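Side-chain contacts in glucose-6-phosphate isomerase (Thermus thermophilus, PDB 1ZZG), which probably catalyses the reversible isomerisation of glucose 6-phosphate to fructose 6-phosphate, a step shared by glycolysis and gluconeogenesis: residues A[267-272]-A[386-391]; A[21-26]-A[232-237]; A[245-250]-A[259-264]; A[41-46]-A[395-400]; A[14-19]-A[222-227]. All blocks are in the same frame, centred on the assembly; numbering follows the deposited sequence.

How the interactions relate
Interactions 5, 2 and 1 form a chain of apolar packing. Interactions 2 and 5 have centres about 8 Å apart and meet where Leu23 CD1 lies 3.6 Å from Leu16 CD1; interaction 2 joins interaction 1 at Leu388 CD1 and Leu236 CD2, 3.5 Å apart. Interaction 4, its centre about 11 Å from that of interaction 1, joins it by a polar link, probably a hydrogen bond, Lys271 NZ to Asn395 O at 2.7 Å, and by Ala386 CB packing on Trp43 CZ2. Interaction 3 shares helix 257-269 with interaction 1. That helix carries Glu267, the predicted proton donor, whose side chain is about 10 Å from that of Phe397 and about 11 Å from that of Phe261.

Interaction 1: residues A[267-272]-A[386-391]; sequences ESLGKV and AFLGEL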
# COMPACT_ATOMS: atom_id res chain seq x y z
N GLU A 267 -5.22 13.42 6.79
CA GLU A 267 -5.02 14.83 6.49
C GLU A 267 -6.18 15.72 6.91
O GLU A 267 -5.97 16.88 7.27
CB GLU A 267 -4.75 15.00 4.99
CG GLU A 267 -3.73 16.08 4.69
CD GLU A 267 -3.22 16.03 3.26
OE1 GLU A 267 -1.98 15.95 3.08
OE2 GLU A 267 -4.04 16.07 2.32
N SER A 268 -7.40 15.19 6.89
CA SER A 268 -8.57 15.97 7.27
C SER A 268 -8.75 16.12 8.78
O SER A 268 -8.98 17.23 9.28
CB SER A 268 -9.85 15.35 6.70
OG SER A 268 -9.86 15.36 5.28
N LEU A 269 -8.61 15.01 9.51
CA LEU A 269 -8.84 15.01 10.95
C LEU A 269 -7.61 15.04 11.88
O LEU A 269 -7.77 15.19 13.10
CB LEU A 269 -9.75 13.83 11.28
CG LEU A 269 -11.01 13.81 10.40
CD1 LEU A 269 -11.80 12.52 10.60
CD2 LEU A 269 -11.86 15.04 10.71
N GLY A 270 -6.41 14.88 11.33
CA GLY A 270 -5.21 14.94 12.14
C GLY A 270 -4.94 16.43 12.29
O GLY A 270 -4.13 17.02 11.57
N LYS A 271 -5.64 17.04 13.25
CA LYS A 271 -5.54 18.48 13.43
C LYS A 271 -5.56 18.95 14.87
O LYS A 271 -5.79 18.17 15.79
CB LYS A 271 -6.74 19.14 12.72
CG LYS A 271 -6.82 18.89 11.22
CD LYS A 271 -5.92 19.86 10.46
CE LYS A 271 -5.86 19.51 8.98
NZ LYS A 271 -7.22 19.37 8.40
N VAL A 272 -5.33 20.25 15.04
CA VAL A 272 -5.39 20.89 16.35
C VAL A 272 -6.82 21.41 16.40
O VAL A 272 -7.23 22.20 15.54
CB VAL A 272 -4.44 22.10 16.43
CG1 VAL A 272 -4.60 22.78 17.79
CG2 VAL A 272 -3.00 21.65 16.23
N ALA A 386 -16.28 14.83 6.73
CA ALA A 386 -16.71 16.21 6.97
C ALA A 386 -17.53 16.29 8.27
O ALA A 386 -17.35 17.22 9.05
CB ALA A 386 -17.53 16.73 5.78
N PHE A 387 -18.41 15.32 8.49
CA PHE A 387 -19.20 15.31 9.73
C PHE A 387 -18.28 15.22 10.94
O PHE A 387 -18.47 15.90 11.95
CB PHE A 387 -20.20 14.14 9.75
CG PHE A 387 -21.37 14.29 8.79
CD1 PHE A 387 -22.02 15.52 8.66
CD2 PHE A 387 -21.83 13.20 8.06
CE1 PHE A 387 -23.13 15.66 7.81
CE2 PHE A 387 -22.94 13.33 7.21
CZ PHE A 387 -23.59 14.56 7.08
N LEU A 388 -17.27 14.35 10.84
CA LEU A 388 -16.30 14.19 11.93
C LEU A 388 -15.54 15.49 12.18
O LEU A 388 -15.12 15.77 13.30
CB LEU A 388 -15.32 13.06 11.61
CG LEU A 388 -15.89 11.66 11.87
CD1 LEU A 388 -14.94 10.58 11.34
CD2 LEU A 388 -16.11 11.51 13.37
N GLY A 389 -15.37 16.29 11.13
CA GLY A 389 -14.67 17.56 11.30
C GLY A 389 -15.44 18.43 12.28
O GLY A 389 -14.85 19.17 13.07
N GLU A 390 -16.77 18.34 12.23
CA GLU A 390 -17.62 19.11 13.13
C GLU A 390 -17.63 18.49 14.52
O GLU A 390 -17.52 19.20 15.53
CB GLU A 390 -19.05 19.18 12.59
CG GLU A 390 -19.21 19.90 11.25
CD GLU A 390 -18.60 21.30 11.26
OE1 GLU A 390 -18.48 21.89 12.35
OE2 GLU A 390 -18.24 21.80 10.17
N LEU A 391 -17.78 17.17 14.59
CA LEU A 391 -17.81 16.47 15.87
C LEU A 391 -16.52 16.66 16.66
O LEU A 391 -16.55 16.70 17.89
CB LEU A 391 -18.07 14.98 15.66
CG LEU A 391 -19.46 14.59 15.15
CD1 LEU A 391 -19.46 13.12 14.76
CD2 LEU A 391 -20.51 14.87 16.22
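Leu269 presses the two methyls of its fork against one turn of helix 371-391. CD1 takes the Leu388 side, 3.7 Å from Leu388 CB and 3.8 Å from Leu388 CD1, and the two leucine side chains cross at about a right angle. CD2 settles on the backbone of Gly389, 3.7 Å from Gly389 N. With CG anti to its carbonyl carbon (chi1 -51°), Leu269 sends both branches to this helix, and Trp392 also touches it. The contact joins the last turn of helix 257-269 to the end of helix 371-391, within the phosphoglucose isomerase fold. Just beyond Leu269 the packing gives way to polar chain: Gly270 centres an inverse gamma turn that ends the helix and leads to strand 271-272. Here Lys271 folds back over the helix end. Its NZ donates to Ser268 O at 2.9 Å, standing 43° out of the carbonyl plane, and more weakly to Glu267 O; Asn395 O and Asp398 O accept from it too. On this side Gly270 O accepts a hydrogen bond from Gln297 of the second subunit, while Val272 is exposed and packs on Glu301 of that subunit.

Interaction 2: residues A[21-26]-A[232-237]; sequences PLLEEA and TALLLH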
# COMPACT_ATOMS: atom_id res chain seq x y z
N PRO A 21 -29.10 14.06 18.76
CA PRO A 21 -28.98 15.53 18.75
C PRO A 21 -27.59 16.02 18.37
O PRO A 21 -27.45 17.01 17.64
CB PRO A 21 -29.36 15.91 20.18
CG PRO A 21 -30.39 14.87 20.51
CD PRO A 21 -29.74 13.60 20.00
N LEU A 22 -26.57 15.34 18.88
CA LEU A 22 -25.17 15.69 18.60
C LEU A 22 -24.88 15.55 17.11
O LEU A 22 -24.24 16.41 16.51
CB LEU A 22 -24.22 14.79 19.39
CG LEU A 22 -22.74 15.16 19.28
CD1 LEU A 22 -22.47 16.38 20.13
CD2 LEU A 22 -21.86 14.00 19.74
N LEU A 23 -25.33 14.44 16.53
CA LEU A 23 -25.11 14.19 15.11
C LEU A 23 -25.89 15.19 14.25
O LEU A 23 -25.37 15.69 13.25
CB LEU A 23 -25.54 12.75 14.76
CG LEU A 23 -24.74 11.61 15.40
CD1 LEU A 23 -25.40 10.27 15.11
CD2 LEU A 23 -23.31 11.61 14.87
N GLU A 24 -27.13 15.49 14.64
CA GLU A 24 -27.96 16.44 13.90
C GLU A 24 -27.30 17.81 13.85
O GLU A 24 -27.32 18.49 12.82
CB GLU A 24 -29.35 16.57 14.54
CG GLU A 24 -30.18 15.30 14.58
CD GLU A 24 -30.69 14.87 13.23
OE1 GLU A 24 -30.49 15.60 12.23
OE2 GLU A 24 -31.31 13.78 13.16
N GLU A 25 -26.73 18.22 14.98
CA GLU A 25 -26.06 19.52 15.07
C GLU A 25 -24.78 19.53 14.24
O GLU A 25 -24.46 20.53 13.60
CB GLU A 25 -25.76 19.84 16.54
CG GLU A 25 -24.95 21.11 16.79
CD GLU A 25 -25.57 22.35 16.16
OE1 GLU A 25 -26.76 22.30 15.79
OE2 GLU A 25 -24.86 23.38 16.06
N ALA A 26 -24.05 18.42 14.24
CA ALA A 26 -22.82 18.34 13.46
C ALA A 26 -23.19 18.55 11.98
O ALA A 26 -22.52 19.31 11.27
CB ALA A 26 -22.16 16.97 13.66
N THR A 232 -21.72 6.04 10.48
CA THR A 232 -20.31 5.64 10.54
C THR A 232 -19.48 6.75 11.18
O THR A 232 -18.46 6.49 11.81
CB THR A 232 -19.75 5.26 9.14
OG1 THR A 232 -19.89 6.37 8.24
CG2 THR A 232 -20.49 4.05 8.59
N ALA A 233 -19.93 8.00 11.01
CA ALA A 233 -19.22 9.12 11.63
C ALA A 233 -19.30 8.89 13.14
O ALA A 233 -18.32 9.06 13.87
CB ALA A 233 -19.89 10.43 11.27
N LEU A 234 -20.48 8.49 13.61
CA LEU A 234 -20.68 8.22 15.03
C LEU A 234 -19.74 7.10 15.49
O LEU A 234 -19.08 7.21 16.52
CB LEU A 234 -22.13 7.81 15.31
CG LEU A 234 -22.42 7.43 16.77
CD1 LEU A 234 -22.19 8.64 17.67
CD2 LEU A 234 -23.86 6.94 16.91
N LEU A 235 -19.69 6.02 14.71
CA LEU A 235 -18.82 4.90 15.05
C LEU A 235 -17.39 5.37 15.27
O LEU A 235 -16.79 5.08 16.30
CB LEU A 235 -18.86 3.84 13.94
CG LEU A 235 -20.12 2.97 13.85
CD1 LEU A 235 -20.08 2.14 12.58
CD2 LEU A 235 -20.23 2.07 15.08
N LEU A 236 -16.84 6.10 14.31
CA LEU A 236 -15.47 6.60 14.47
C LEU A 236 -15.39 7.55 15.67
O LEU A 236 -14.42 7.53 16.42
CB LEU A 236 -14.99 7.31 13.20
CG LEU A 236 -14.46 6.44 12.05
CD1 LEU A 236 -15.60 5.67 11.39
CD2 LEU A 236 -13.76 7.32 11.03
N HIS A 237 -16.43 8.36 15.86
CA HIS A 237 -16.46 9.31 16.97
C HIS A 237 -16.43 8.62 18.33
O HIS A 237 -15.75 9.07 19.25
CB HIS A 237 -17.70 10.20 16.89
CG HIS A 237 -17.77 11.21 18.00
ND1 HIS A 237 -16.77 12.14 18.21
CD2 HIS A 237 -18.70 11.42 18.96
CE1 HIS A 237 -17.09 12.88 19.26
NE2 HIS A 237 -18.25 12.47 19.73
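Leu23 and Leu234 make the buried half of this contact, their side chains crossing at about a right angle. The Leu23 fork straddles the base of Leu234: CD2 lies 4.0 Å from Leu234 CB, while CD1 is 4.1 Å from that same CB and also 4.1 Å from Leu234 CD2. One turn further along helix 228-238 the second pair meets. Leu22 CD2 comes to 3.9 Å from His237 NE2 and 4.2 Å from His237 CD2, approaching the imidazole obliquely, and the two side chains arrive from opposite directions. The extended first torsion of His237, chi1 -179°, carries its ring out from helix 228-238 to reach the methyl. In the next shell, His237 ND1 is hydrogen-bonded to Trp392 NE1 and the two rings meet, which probably helps to hold the turn of the imidazole. Phe12 and Leu16 of helix 12-18 close over Leu234, and Leu391 of helix 371-391 lies against Leu22. Helices 20-32 and 228-238 thus pack together, with helix 12-18 against Leu23 and Leu234 and helix 371-391 against Leu22. Further out, Thr232 is tied through OG1 to His380 and Gln384, joining helix 228-238 to helix 371-391 as well. Across the interface itself, cohesion is probably dispersive, methyls lying about 4 Å from a CB, a methyl and an imidazole; it is buried around Leu23 and grades into a more solvent-exposed margin at Leu22, where the one polar ring, bonded to tryptophan, meets a leucine methyl obliquely through NE2 and CD2.

Interaction 3: residues A[245-250]-A[259-264]; sequences HVFMVY and SWFVQL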
# COMPACT_ATOMS: atom_id res chain seq x y z
N HIS A 245 -7.50 3.22 13.43
CA HIS A 245 -8.72 2.95 12.71
C HIS A 245 -8.30 2.20 11.45
O HIS A 245 -7.66 2.77 10.56
CB HIS A 245 -9.44 4.25 12.34
CG HIS A 245 -10.61 4.04 11.42
ND1 HIS A 245 -11.54 3.04 11.62
CD2 HIS A 245 -11.01 4.71 10.31
CE1 HIS A 245 -12.45 3.09 10.66
NE2 HIS A 245 -12.15 4.09 9.86
N VAL A 246 -8.64 0.92 11.38
CA VAL A 246 -8.28 0.11 10.23
C VAL A 246 -9.36 0.15 9.16
O VAL A 246 -10.55 0.03 9.46
CB VAL A 246 -8.04 -1.37 10.63
CG1 VAL A 246 -7.61 -2.18 9.41
CG2 VAL A 246 -6.98 -1.45 11.72
N PHE A 247 -8.94 0.34 7.91
CA PHE A 247 -9.85 0.38 6.77
C PHE A 247 -9.40 -0.78 5.88
O PHE A 247 -8.39 -0.68 5.18
CB PHE A 247 -9.72 1.73 6.04
CG PHE A 247 -10.70 1.91 4.91
CD1 PHE A 247 -12.04 2.19 5.16
CD2 PHE A 247 -10.28 1.79 3.58
CE1 PHE A 247 -12.95 2.34 4.12
CE2 PHE A 247 -11.18 1.94 2.54
CZ PHE A 247 -12.52 2.22 2.80
N MET A 248 -10.15 -1.88 5.93
CA MET A 248 -9.82 -3.09 5.18
C MET A 248 -10.81 -3.42 4.07
O MET A 248 -11.99 -3.64 4.31
CB MET A 248 -9.74 -4.25 6.18
CG MET A 248 -9.26 -5.57 5.61
SD MET A 248 -9.04 -6.75 6.99
CE MET A 248 -8.45 -8.19 6.12
N VAL A 249 -10.30 -3.48 2.84
CA VAL A 249 -11.15 -3.77 1.68
C VAL A 249 -10.93 -5.15 1.08
O VAL A 249 -9.81 -5.51 0.72
CB VAL A 249 -10.92 -2.72 0.57
CG1 VAL A 249 -11.86 -2.98 -0.60
CG2 VAL A 249 -11.13 -1.32 1.13
N TYR A 250 -12.00 -5.93 0.98
CA TYR A 250 -11.93 -7.27 0.41
C TYR A 250 -12.13 -7.27 -1.09
O TYR A 250 -13.17 -7.70 -1.59
CB TYR A 250 -12.96 -8.19 1.07
CG TYR A 250 -12.40 -8.90 2.27
CD1 TYR A 250 -12.22 -8.22 3.48
CD2 TYR A 250 -11.95 -10.22 2.18
CE1 TYR A 250 -11.61 -8.84 4.56
CE2 TYR A 250 -11.33 -10.85 3.25
CZ TYR A 250 -11.16 -10.15 4.44
OH TYR A 250 -10.52 -10.77 5.49
N SER A 259 -5.48 3.48 0.41
CA SER A 259 -4.53 4.59 0.43
C SER A 259 -5.26 5.92 0.28
O SER A 259 -4.90 6.90 0.93
CB SER A 259 -3.50 4.46 -0.69
OG SER A 259 -2.58 3.41 -0.41
N TRP A 260 -6.27 5.94 -0.57
CA TRP A 260 -7.06 7.15 -0.79
C TRP A 260 -7.77 7.54 0.52
O TRP A 260 -7.80 8.72 0.89
CB TRP A 260 -8.11 6.91 -1.88
CG TRP A 260 -9.10 8.03 -2.02
CD1 TRP A 260 -8.93 9.21 -2.68
CD2 TRP A 260 -10.41 8.08 -1.44
NE1 TRP A 260 -10.05 10.00 -2.55
CE2 TRP A 260 -10.98 9.33 -1.79
CE3 TRP A 260 -11.16 7.19 -0.65
CZ2 TRP A 260 -12.26 9.71 -1.39
CZ3 TRP A 260 -12.44 7.58 -0.24
CH2 TRP A 260 -12.98 8.83 -0.62
N PHE A 261 -8.32 6.55 1.21
CA PHE A 261 -9.02 6.83 2.47
C PHE A 261 -8.06 7.31 3.55
O PHE A 261 -8.40 8.19 4.35
CB PHE A 261 -9.75 5.59 2.99
CG PHE A 261 -10.39 5.80 4.33
CD1 PHE A 261 -11.50 6.64 4.46
CD2 PHE A 261 -9.84 5.25 5.48
CE1 PHE A 261 -12.04 6.93 5.71
CE2 PHE A 261 -10.37 5.53 6.74
CZ PHE A 261 -11.47 6.37 6.85
N VAL A 262 -6.87 6.73 3.59
CA VAL A 262 -5.88 7.13 4.58
C VAL A 262 -5.56 8.63 4.45
O VAL A 262 -5.49 9.32 5.47
CB VAL A 262 -4.59 6.28 4.45
CG1 VAL A 262 -3.50 6.83 5.36
CG2 VAL A 262 -4.90 4.84 4.84
N GLN A 263 -5.38 9.13 3.23
CA GLN A 263 -5.12 10.56 3.08
C GLN A 263 -6.36 11.35 3.48
O GLN A 263 -6.27 12.36 4.17
CB GLN A 263 -4.78 10.95 1.64
CG GLN A 263 -4.87 12.47 1.45
CD GLN A 263 -4.45 12.97 0.08
OE1 GLN A 263 -4.68 12.32 -0.93
NE2 GLN A 263 -3.86 14.16 0.05
N LEU A 264 -7.52 10.89 3.02
CA LEU A 264 -8.77 11.58 3.35
C LEU A 264 -8.94 11.70 4.86
O LEU A 264 -9.20 12.79 5.38
CB LEU A 264 -9.97 10.81 2.78
CG LEU A 264 -11.33 11.39 3.20
CD1 LEU A 264 -11.51 12.78 2.58
CD2 LEU A 264 -12.45 10.46 2.76
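A beta-alpha-beta-like crossover links the parallel neighbours 244-249 and 278-287 of the mixed sheet through helix 257-269 and then the short edge strand 271-272, and an aromatic cluster of His245, Phe247 and Phe261 fills the space between the first strand and that helix. Such alternation of strand and helix is the architecture of the SIS-type domains of this family. His245 and Phe247, two residues apart on the strand, face the helix together and receive the one ring of Phe261. Phe247 and Phe261 form an offset stack, with centroids 4.4 Å apart and planes at 27°. The overlap is displaced so far along the Phe261 side chain that its CB also takes part, making a CH-pi contact 4.1 Å from the Phe247 centroid. Closest of all are Phe247 CG and Phe261 CD2, at 3.5 Å. The first torsion of Phe261 (chi1 176°) leads the ring straight off the helix to the strand, where its far end slips in beside His245. There the pair is rim to rim, with planes at 79° and neither ring over the other's face. His265 meets both the His245 and Phe261 rings, and Leu381 and Gln384 of helix 371-391 touch Phe247 and Phe261 respectively. His245 ND1 is hydrogen-bonded to Leu307 O of the adjoining strand 306-313. On the far side of the imidazole from ND1, His245 CD2 lies 3.7 Å from Phe261 CE2, and Phe261 CZ, at the ring edge, is 3.8 Å from His245 NE2.

Interaction 4: residues A[41-46]-A[395-400]; sequences LGWMDL and NAFDQP
The ring of Phe397 is covered on both faces by aliphatic carbon: Leu41 CD2 over one, Ala396 CB from its own chain over the other. The leucine methyl makes a CH-pi contact, 3.9 Å from the ring centroid and 29° off the normal, so it leans toward the far rim, where Leu41 CD2 is 3.5 Å from Phe397 CZ. Ala396 CB sits above the centre of the opposite face at 4.1 Å. Beside this sandwich comes Trp43, whose NE1 is 3.6 Å from Phe397 CE1; the indole and phenyl planes are only 30° apart but slid so far that they barely overlap. Trp43 places its indole there from the crowded position, with CG between backbone N and carbonyl carbon (chi1 49°), and Met44 CG rests on an indole face at 3.6 Å. Phe188 stacks on Trp43, and Trp383 meets it edge-to-face, extending the aromatic group toward helix 371-391. Phe397 is steadied from behind by an Asx turn, its backbone N donating to Asn395 OD1 at 2.9 Å. The contact thereby joins two irregular loops, one after helix 20-32 and one before the C-terminal helix 403-414. Since the loops meet through a ring face, a methyl and the indole NE1 set obliquely, their union here probably rests mainly on dispersion and CH-pi attraction, while Asn395 O and Asp398 O accept from Lys271, and Ala396 O, Asp398 O and Gln399 OE1 from Arg187.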
# COMPACT_ATOMS: atom_id res chain seq x y z
N LEU A 41 -16.32 23.19 0.39
CA LEU A 41 -17.33 22.13 0.36
C LEU A 41 -17.81 21.81 -1.05
O LEU A 41 -18.85 21.17 -1.23
CB LEU A 41 -18.53 22.54 1.24
CG LEU A 41 -18.18 22.88 2.70
CD1 LEU A 41 -19.45 23.20 3.48
CD2 LEU A 41 -17.45 21.71 3.32
N GLY A 42 -17.05 22.25 -2.06
CA GLY A 42 -17.42 22.00 -3.45
C GLY A 42 -17.54 20.53 -3.83
O GLY A 42 -18.17 20.20 -4.83
N TRP A 43 -16.94 19.64 -3.04
CA TRP A 43 -17.01 18.21 -3.33
C TRP A 43 -18.43 17.67 -3.22
O TRP A 43 -18.73 16.58 -3.71
CB TRP A 43 -16.08 17.42 -2.41
CG TRP A 43 -16.23 17.77 -0.97
CD1 TRP A 43 -15.53 18.72 -0.28
CD2 TRP A 43 -17.15 17.20 -0.04
NE1 TRP A 43 -15.97 18.78 1.02
CE2 TRP A 43 -16.96 17.85 1.20
CE3 TRP A 43 -18.13 16.20 -0.13
CZ2 TRP A 43 -17.71 17.54 2.33
CZ3 TRP A 43 -18.87 15.88 1.00
CH2 TRP A 43 -18.66 16.55 2.22
N MET A 44 -19.32 18.42 -2.58
CA MET A 44 -20.71 17.98 -2.45
C MET A 44 -21.43 18.18 -3.78
O MET A 44 -22.38 17.47 -4.09
CB MET A 44 -21.44 18.80 -1.38
CG MET A 44 -20.84 18.75 0.01
SD MET A 44 -21.72 19.87 1.13
CE MET A 44 -20.88 19.56 2.67
N ASP A 45 -20.95 19.14 -4.56
CA ASP A 45 -21.59 19.48 -5.83
C ASP A 45 -21.05 18.78 -7.08
O ASP A 45 -21.72 18.76 -8.11
CB ASP A 45 -21.52 20.99 -6.02
CG ASP A 45 -21.98 21.75 -4.79
OD1 ASP A 45 -23.15 21.57 -4.38
OD2 ASP A 45 -21.17 22.50 -4.20
N LEU A 46 -19.86 18.20 -6.98
CA LEU A 46 -19.28 17.50 -8.13
C LEU A 46 -20.20 16.46 -8.76
O LEU A 46 -20.22 16.31 -9.99
CB LEU A 46 -17.96 16.84 -7.73
CG LEU A 46 -16.81 17.79 -7.38
CD1 LEU A 46 -15.62 16.97 -6.89
CD2 LEU A 46 -16.43 18.62 -8.60
N ASN A 395 -10.80 21.94 11.53
CA ASN A 395 -10.98 22.39 10.17
C ASN A 395 -10.54 21.17 9.36
O ASN A 395 -9.35 20.88 9.24
CB ASN A 395 -10.06 23.57 9.86
CG ASN A 395 -10.25 24.11 8.46
OD1 ASN A 395 -10.77 23.41 7.58
ND2 ASN A 395 -9.82 25.34 8.23
N ALA A 396 -11.51 20.44 8.82
CA ALA A 396 -11.23 19.24 8.05
C ALA A 396 -10.80 19.51 6.62
O ALA A 396 -10.52 18.58 5.86
CB ALA A 396 -12.46 18.34 8.05
N PHE A 397 -10.70 20.78 6.25
CA PHE A 397 -10.39 21.11 4.87
C PHE A 397 -9.08 21.81 4.55
O PHE A 397 -8.85 22.21 3.40
CB PHE A 397 -11.60 21.88 4.31
CG PHE A 397 -12.91 21.17 4.57
CD1 PHE A 397 -13.20 19.97 3.92
CD2 PHE A 397 -13.79 21.64 5.54
CE1 PHE A 397 -14.36 19.25 4.23
CE2 PHE A 397 -14.96 20.93 5.86
CZ PHE A 397 -15.24 19.73 5.20
N ASP A 398 -8.22 21.96 5.54
CA ASP A 398 -6.92 22.58 5.31
C ASP A 398 -5.83 21.60 5.74
O ASP A 398 -6.12 20.47 6.13
CB ASP A 398 -6.81 23.92 6.06
CG ASP A 398 -6.77 23.77 7.57
OD1 ASP A 398 -6.93 22.64 8.07
OD2 ASP A 398 -6.58 24.80 8.25
N GLN A 399 -4.57 22.02 5.65
CA GLN A 399 -3.47 21.14 6.02
C GLN A 399 -2.23 21.93 6.43
O GLN A 399 -1.20 21.91 5.75
CB GLN A 399 -3.14 20.19 4.86
CG GLN A 399 -3.03 20.86 3.48
CD GLN A 399 -4.36 21.34 2.92
OE1 GLN A 399 -5.35 20.60 2.87
NE2 GLN A 399 -4.39 22.60 2.48
N PRO A 400 -2.31 22.64 7.57
CA PRO A 400 -1.23 23.47 8.12
C PRO A 400 0.09 22.75 8.36
O PRO A 400 1.15 23.35 8.23
CB PRO A 400 -1.82 24.00 9.44
CG PRO A 400 -3.30 23.93 9.22
CD PRO A 400 -3.46 22.62 8.50

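Interaction 5: residues A[14-19]-A[222-227]; sequences EALSRH and APLEES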
# COMPACT_ATOMS: atom_id res chain seq x y z
N GLU A 14 -28.74 2.01 20.51
CA GLU A 14 -28.97 2.88 21.66
C GLU A 14 -28.05 4.10 21.61
O GLU A 14 -28.44 5.21 21.97
CB GLU A 14 -28.76 2.11 22.96
CG GLU A 14 -28.95 2.90 24.25
CD GLU A 14 -27.80 3.86 24.53
OE1 GLU A 14 -26.67 3.57 24.09
OE2 GLU A 14 -28.03 4.89 25.21
N ALA A 15 -26.83 3.88 21.14
CA ALA A 15 -25.86 4.95 21.06
C ALA A 15 -26.25 5.96 19.99
O ALA A 15 -26.06 7.16 20.16
CB ALA A 15 -24.49 4.37 20.77
N LEU A 16 -26.80 5.46 18.89
CA LEU A 16 -27.23 6.32 17.80
C LEU A 16 -28.34 7.22 18.34
O LEU A 16 -28.30 8.44 18.20
CB LEU A 16 -27.76 5.46 16.66
CG LEU A 16 -28.27 6.24 15.44
CD1 LEU A 16 -27.14 7.08 14.87
CD2 LEU A 16 -28.79 5.26 14.42
N SER A 17 -29.32 6.59 18.98
CA SER A 17 -30.44 7.32 19.56
C SER A 17 -29.94 8.37 20.55
O SER A 17 -30.30 9.55 20.46
CB SER A 17 -31.38 6.34 20.26
OG SER A 17 -32.59 6.97 20.64
N ARG A 18 -29.10 7.96 21.49
CA ARG A 18 -28.57 8.87 22.50
C ARG A 18 -27.75 10.03 21.94
O ARG A 18 -27.77 11.14 22.49
CB ARG A 18 -27.73 8.11 23.53
CG ARG A 18 -27.39 8.93 24.76
CD ARG A 18 -26.75 8.09 25.87
NE ARG A 18 -25.30 7.95 25.72
CZ ARG A 18 -24.68 6.86 25.28
NH1 ARG A 18 -25.37 5.78 24.94
NH2 ARG A 18 -23.35 6.84 25.20
N HIS A 19 -27.03 9.79 20.85
CA HIS A 19 -26.22 10.83 20.24
C HIS A 19 -26.92 11.51 19.07
O HIS A 19 -26.32 12.30 18.35
CB HIS A 19 -24.87 10.25 19.79
CG HIS A 19 -24.02 9.75 20.91
ND1 HIS A 19 -24.18 8.50 21.47
CD2 HIS A 19 -23.04 10.35 21.62
CE1 HIS A 19 -23.34 8.35 22.47
NE2 HIS A 19 -22.63 9.46 22.59
N ALA A 222 -30.56 12.41 4.57
CA ALA A 222 -31.68 11.60 5.03
C ALA A 222 -31.91 11.59 6.54
O ALA A 222 -31.05 12.03 7.32
CB ALA A 222 -31.50 10.17 4.53
N PRO A 223 -33.08 11.10 6.98
CA PRO A 223 -33.39 11.03 8.41
C PRO A 223 -32.25 10.23 9.04
O PRO A 223 -31.69 9.34 8.39
CB PRO A 223 -34.71 10.27 8.44
CG PRO A 223 -35.36 10.66 7.17
CD PRO A 223 -34.22 10.61 6.18
N LEU A 224 -31.93 10.53 10.29
CA LEU A 224 -30.84 9.86 11.00
C LEU A 224 -30.75 8.35 10.76
O LEU A 224 -29.68 7.84 10.44
CB LEU A 224 -30.95 10.13 12.51
CG LEU A 224 -29.81 9.57 13.37
CD1 LEU A 224 -28.49 10.22 12.98
CD2 LEU A 224 -30.11 9.83 14.84
N GLU A 225 -31.87 7.65 10.93
CA GLU A 225 -31.91 6.21 10.74
C GLU A 225 -31.47 5.74 9.36
O GLU A 225 -31.04 4.60 9.21
CB GLU A 225 -33.33 5.68 11.01
CG GLU A 225 -33.48 4.91 12.31
CD GLU A 225 -32.52 3.73 12.42
OE1 GLU A 225 -32.45 2.91 11.48
OE2 GLU A 225 -31.83 3.63 13.46
N GLU A 226 -31.58 6.61 8.37
CA GLU A 226 -31.20 6.24 7.00
C GLU A 226 -29.92 6.94 6.56
O GLU A 226 -29.43 6.72 5.45
CB GLU A 226 -32.34 6.59 6.05
CG GLU A 226 -33.67 5.94 6.40
CD GLU A 226 -34.86 6.75 5.93
OE1 GLU A 226 -34.91 7.12 4.73
OE2 GLU A 226 -35.76 7.03 6.76
N SER A 227 -29.37 7.79 7.43
CA SER A 227 -28.15 8.53 7.10
C SER A 227 -26.90 7.74 7.44
O SER A 227 -26.29 7.93 8.49
CB SER A 227 -28.14 9.87 7.85
OG SER A 227 -27.09 10.69 7.38
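Leu16 reaches from helix 12-18 into the loop ahead of helix 228-238. From CB, which points at that loop, its first torsion (chi1 179°) runs the chain straight out from the helix. CG is the first atom to touch, 4.1 Å from Leu224 CD2. At the fork the branches part: CD1 packs 3.9 Å from Leu224 CD1 and equally close to Leu224 CG, while CD2 lies 3.6 Å from Glu225 OE2. The two leucines slide past each other in opposite directions, which lets Leu224 CD2 come within 4.1 Å of Leu16 O. Leu224 opens the short 3-10 segment 224-226, and Leu23 of helix 20-32 packs on both leucines. Behind this face side chains of helix 12-18 bond within it. His19 ND1 donates to Ala15 O at 2.7 Å, with the oxygen in the imidazole plane, while His19 N reaches that oxygen from the opposite face of the carbonyl. Arg18 NH1 forms a salt bridge with Glu14, whose OE2 accepts through its syn lone pair. The chemistry is thus divided: one branch of Leu16 packs on Leu224, and the other abuts the Glu225 carboxylate at the exposed margin, a contact without a polar bond.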